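Putative methyltransferase protein (Bacteroides fragilis, PDB 5BP9) probably transfers methyl groups from S-adenosylmethionine to an acceptor, and binds S-adenosyl-L-homocysteine. Local coordinates at residues Glu94-Ala99 with Asp272-Leu277; Ala53-Tyr58 with Ser132-Glu137. All blocks are in the same frame, centred on the assembly; numbering follows the deposited sequence.

In the fold
Contact 1 and contact 2 lie on opposite sides of the chain's centre, their own centres about 25 Å apart and their nearest atoms about 13 Å apart. Along the chain their segments alternate: 53-58, 94-99, 132-137, then 272-277. Contact 1 sets helix 92-100 against strand 272-279, near one margin of the seven-stranded mixed sheet. In contact 2, helix 133-142, which follows strand 125-130 of that same sheet in the Rossmann-like core, is packed by helix 49-60 from the N-terminal part. The bound S-adenosylhomocysteine is about 5 Å from the side chain of Ser135 in contact 2 and about 11 Å from that of Ala97 in contact 1, so the helix pair is the nearer to the cofactor.

Contact 1. Residues Glu94-Ala99 with Asp272-Leu277; sequences ERTALA and DYLARL
Leu274 reaches from strand 272-279 with both of its methyl groups to helix 92-100, meeting the consecutive residues Thr96 and Ala97. With CG anti to the backbone N (chi1 178°), the isobutyl fork is carried out from the strand toward the helix. Its CD2 lies 3.8 Å from CG2 of Thr96 and 3.9 Å from the backbone N of Ala97, while CD1 rests 4.0 Å from CB of Ala97. This is helix-on-sheet packing in the Rossmann-like fold, a small residue on the helix letting a leucine come close to its backbone.

The tight part is thus the leucine fork against Thr96 CG2 and Ala97 CB, and Ile265 of the adjoining strand 260-267 also touches Leu274. The more open side begins at the polar branch of the partly exposed Thr96: OG1 is hydrogen-bonded to Leu92 O in the preceding turn and to Lys266 NZ. Beyond it comes the exposed Arg95, whose NH1 bonds to Met90 O. Between 94-99 and 272-277 the contact is apolar, so it rests on shape fit rather than on directional bonds, while the polar tie from Thr96 goes to Lys266 of the next strand.

Contact 2. Residues Ala53-Tyr58 with Ser132-Glu137; sequences AIADFY and SPLSVE
Ser132 OG is gripped by several groups: the backbone N of Ser135 donates to it at 3.1 Å with an N-H...O angle of 156°, Ser135 OG lies 2.8 Å away, and Asp48 OD2 is a further hydrogen-bonding partner. This is an N-cap, and it opens helix 133-142, which follows strand 125-130 in the Rossmann-like methyltransferase fold. Ser132 also touches the bound S-adenosylhomocysteine, and its backbone N bonds to OD1 of Asp130, a residue that binds that ligand, so the helix start is tied to the cofactor site.

Helix 49-60 lies beside this first turn, the short axes 8.7 Å apart and 30° from parallel. Ala55 and Ser135 are the small residues at the interface. Ala55 presents CB to CB of Leu134 at 4.4 Å, and Glu137 OE1 lies 4.4 Å from the same Ala55 CB while hydrogen-bonded to His59 NE2, a residue of helix 49-60. One residue earlier, Ile54 sends its longer branch across toward Ser135, CG1 being set beside the backbone N and anti to the carbonyl carbon (chi1 -73°). Val138, Leu83 and Phe84 also pack on this isoleucine. Its terminal CD1 ends 3.7 Å from Ser135 OG, a methyl set against the hydroxyl beside the cap.

Contact 1. Residues Glu94-Ala99 with Asp272-Leu277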
# COMPACT_ATOMS: atom_id res chain seq x y z
N GLU A 94 -0.48 -11.70 0.97
CA GLU A 94 -1.30 -10.93 1.89
C GLU A 94 -1.80 -11.80 3.04
O GLU A 94 -1.73 -11.38 4.20
CB GLU A 94 -2.46 -10.25 1.17
CG GLU A 94 -1.98 -9.22 0.14
CD GLU A 94 -3.11 -8.61 -0.66
OE1 GLU A 94 -4.26 -8.66 -0.20
OE2 GLU A 94 -2.82 -8.08 -1.76
N ARG A 95 -2.26 -13.01 2.73
CA ARG A 95 -2.69 -13.95 3.76
C ARG A 95 -1.55 -14.23 4.73
O ARG A 95 -1.76 -14.30 5.96
CB ARG A 95 -3.20 -15.27 3.14
CG ARG A 95 -4.43 -15.14 2.27
CD ARG A 95 -5.02 -16.51 1.93
NE ARG A 95 -4.06 -17.45 1.34
CZ ARG A 95 -3.87 -17.69 0.03
NH1 ARG A 95 -4.56 -17.03 -0.91
NH2 ARG A 95 -2.97 -18.59 -0.35
N THR A 96 -0.34 -14.40 4.18
CA THR A 96 0.84 -14.71 4.96
C THR A 96 1.13 -13.57 5.93
O THR A 96 1.38 -13.78 7.12
CB THR A 96 2.06 -14.97 4.04
OG1 THR A 96 1.77 -16.08 3.17
CG2 THR A 96 3.32 -15.25 4.86
N ALA A 97 1.09 -12.35 5.42
CA ALA A 97 1.30 -11.18 6.26
C ALA A 97 0.28 -11.01 7.38
O ALA A 97 0.66 -10.74 8.51
CB ALA A 97 1.38 -9.93 5.39
N LEU A 98 -1.02 -11.15 7.09
CA LEU A 98 -2.04 -11.01 8.11
C LEU A 98 -1.89 -12.01 9.24
O LEU A 98 -2.02 -11.65 10.40
CB LEU A 98 -3.46 -11.10 7.52
CG LEU A 98 -3.85 -10.06 6.47
CD1 LEU A 98 -5.35 -10.13 6.23
CD2 LEU A 98 -3.42 -8.64 6.82
N ALA A 99 -1.56 -13.26 8.90
CA ALA A 99 -1.35 -14.30 9.91
C ALA A 99 -0.17 -14.01 10.84
O ALA A 99 -0.20 -14.41 12.03
CB ALA A 99 -1.20 -15.64 9.22
N ASP A 272 6.95 -11.58 -7.38
CA ASP A 272 6.48 -10.91 -6.19
C ASP A 272 7.02 -11.56 -4.92
O ASP A 272 7.39 -12.74 -4.90
CB ASP A 272 4.95 -10.79 -6.14
CG ASP A 272 4.21 -12.08 -6.45
OD1 ASP A 272 4.82 -13.08 -6.89
OD2 ASP A 272 3.00 -12.08 -6.23
N TYR A 273 7.06 -10.77 -3.85
CA TYR A 273 7.59 -11.24 -2.59
C TYR A 273 7.04 -10.46 -1.41
O TYR A 273 6.56 -9.32 -1.58
CB TYR A 273 9.12 -11.19 -2.58
CG TYR A 273 9.63 -9.77 -2.58
CD1 TYR A 273 9.81 -9.10 -3.76
CD2 TYR A 273 9.90 -9.11 -1.38
CE1 TYR A 273 10.22 -7.78 -3.80
CE2 TYR A 273 10.33 -7.78 -1.39
CZ TYR A 273 10.49 -7.13 -2.59
OH TYR A 273 10.89 -5.83 -2.57
N LEU A 274 7.14 -11.09 -0.24
CA LEU A 274 6.83 -10.47 1.04
C LEU A 274 8.12 -10.36 1.81
O LEU A 274 8.84 -11.36 1.95
CB LEU A 274 5.81 -11.28 1.82
CG LEU A 274 5.42 -10.75 3.22
CD1 LEU A 274 4.62 -9.46 3.14
CD2 LEU A 274 4.69 -11.82 4.01
N ALA A 275 8.41 -9.14 2.29
CA ALA A 275 9.59 -8.88 3.10
C ALA A 275 9.20 -8.36 4.48
O ALA A 275 8.13 -7.79 4.67
CB ALA A 275 10.49 -7.86 2.42
N ARG A 276 10.11 -8.58 5.42
CA ARG A 276 10.01 -8.04 6.79
C ARG A 276 11.16 -7.09 7.01
O ARG A 276 12.32 -7.46 6.79
CB ARG A 276 10.07 -9.18 7.83
CG ARG A 276 9.95 -8.68 9.27
CD ARG A 276 9.59 -9.80 10.23
NE ARG A 276 10.59 -10.87 10.22
CZ ARG A 276 10.38 -12.12 10.64
NH1 ARG A 276 11.38 -13.01 10.57
NH2 ARG A 276 9.20 -12.48 11.12
N LEU A 277 10.84 -5.87 7.43
CA LEU A 277 11.82 -4.84 7.72
C LEU A 277 11.79 -4.56 9.24
O LEU A 277 10.74 -4.40 9.84
CB LEU A 277 11.52 -3.55 6.93
CG LEU A 277 11.32 -3.72 5.41
CD1 LEU A 277 10.70 -2.47 4.77
CD2 LEU A 277 12.62 -4.05 4.72

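Contact 2. Residues Ala53-Tyr58 with Ser132-Glu137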
# COMPACT_ATOMS: atom_id res chain seq x y z
N ALA A 53 -15.19 4.66 -6.58
CA ALA A 53 -15.52 3.29 -7.02
C ALA A 53 -15.95 2.41 -5.86
O ALA A 53 -16.99 1.70 -5.93
CB ALA A 53 -14.36 2.66 -7.73
N ILE A 54 -15.15 2.47 -4.80
CA ILE A 54 -15.39 1.73 -3.55
C ILE A 54 -16.73 2.15 -2.95
O ILE A 54 -17.51 1.27 -2.53
CB ILE A 54 -14.20 1.95 -2.55
CG1 ILE A 54 -12.98 1.16 -3.04
CG2 ILE A 54 -14.55 1.55 -1.10
CD1 ILE A 54 -11.67 1.52 -2.36
N ALA A 55 -17.00 3.45 -2.91
CA ALA A 55 -18.27 3.95 -2.35
C ALA A 55 -19.48 3.53 -3.17
O ALA A 55 -20.50 3.10 -2.61
CB ALA A 55 -18.20 5.46 -2.17
N ASP A 56 -19.37 3.58 -4.50
CA ASP A 56 -20.46 3.07 -5.34
C ASP A 56 -20.78 1.62 -5.04
O ASP A 56 -21.95 1.24 -4.87
CB ASP A 56 -20.12 3.22 -6.82
CG ASP A 56 -20.80 4.36 -7.47
OD1 ASP A 56 -21.48 5.17 -6.80
OD2 ASP A 56 -20.63 4.44 -8.71
N PHE A 57 -19.74 0.79 -4.98
CA PHE A 57 -19.92 -0.63 -4.74
C PHE A 57 -20.49 -0.90 -3.34
O PHE A 57 -21.36 -1.77 -3.16
CB PHE A 57 -18.61 -1.39 -4.92
CG PHE A 57 -18.78 -2.88 -4.96
CD1 PHE A 57 -19.18 -3.51 -6.13
CD2 PHE A 57 -18.57 -3.65 -3.82
CE1 PHE A 57 -19.36 -4.88 -6.17
CE2 PHE A 57 -18.73 -5.02 -3.86
CZ PHE A 57 -19.13 -5.64 -5.03
N TYR A 58 -20.00 -0.16 -2.35
CA TYR A 58 -20.49 -0.35 -1.00
C TYR A 58 -21.98 0.03 -0.90
O TYR A 58 -22.79 -0.70 -0.31
CB TYR A 58 -19.67 0.46 0.02
CG TYR A 58 -20.30 0.31 1.39
CD1 TYR A 58 -20.18 -0.89 2.09
CD2 TYR A 58 -21.07 1.31 1.92
CE1 TYR A 58 -20.80 -1.07 3.32
CE2 TYR A 58 -21.71 1.15 3.16
CZ TYR A 58 -21.56 -0.03 3.84
OH TYR A 58 -22.18 -0.19 5.05
N SER A 132 -7.68 8.75 1.00
CA SER A 132 -8.93 8.82 0.24
C SER A 132 -10.11 9.06 1.20
O SER A 132 -10.39 8.19 2.03
CB SER A 132 -9.17 7.53 -0.52
OG SER A 132 -10.52 7.42 -0.94
N PRO A 133 -10.86 10.16 1.03
CA PRO A 133 -11.95 10.40 1.99
C PRO A 133 -13.09 9.41 1.84
O PRO A 133 -13.67 8.98 2.85
CB PRO A 133 -12.41 11.82 1.68
CG PRO A 133 -11.99 12.05 0.27
CD PRO A 133 -10.72 11.28 0.09
N LEU A 134 -13.39 9.02 0.61
CA LEU A 134 -14.48 8.10 0.36
C LEU A 134 -14.14 6.67 0.81
O LEU A 134 -15.02 5.91 1.24
CB LEU A 134 -14.91 8.16 -1.11
CG LEU A 134 -15.61 9.46 -1.52
CD1 LEU A 134 -15.67 9.63 -3.03
CD2 LEU A 134 -17.00 9.52 -0.90
N SER A 135 -12.85 6.29 0.72
CA SER A 135 -12.41 5.01 1.24
C SER A 135 -12.58 4.95 2.75
O SER A 135 -13.07 3.96 3.28
CB SER A 135 -10.97 4.72 0.84
OG SER A 135 -10.83 4.65 -0.57
N VAL A 136 -12.18 6.02 3.44
CA VAL A 136 -12.35 6.09 4.89
C VAL A 136 -13.83 6.03 5.29
O VAL A 136 -14.18 5.32 6.26
CB VAL A 136 -11.59 7.30 5.47
CG1 VAL A 136 -11.94 7.54 6.94
CG2 VAL A 136 -10.09 7.13 5.27
N GLU A 137 -14.70 6.71 4.52
CA GLU A 137 -16.16 6.64 4.73
C GLU A 137 -16.62 5.21 4.73
O GLU A 137 -17.30 4.76 5.64
CB GLU A 137 -16.93 7.38 3.60
CG GLU A 137 -18.41 7.01 3.41
CD GLU A 137 -19.10 7.83 2.33
OE1 GLU A 137 -19.81 7.20 1.50
OE2 GLU A 137 -18.90 9.07 2.32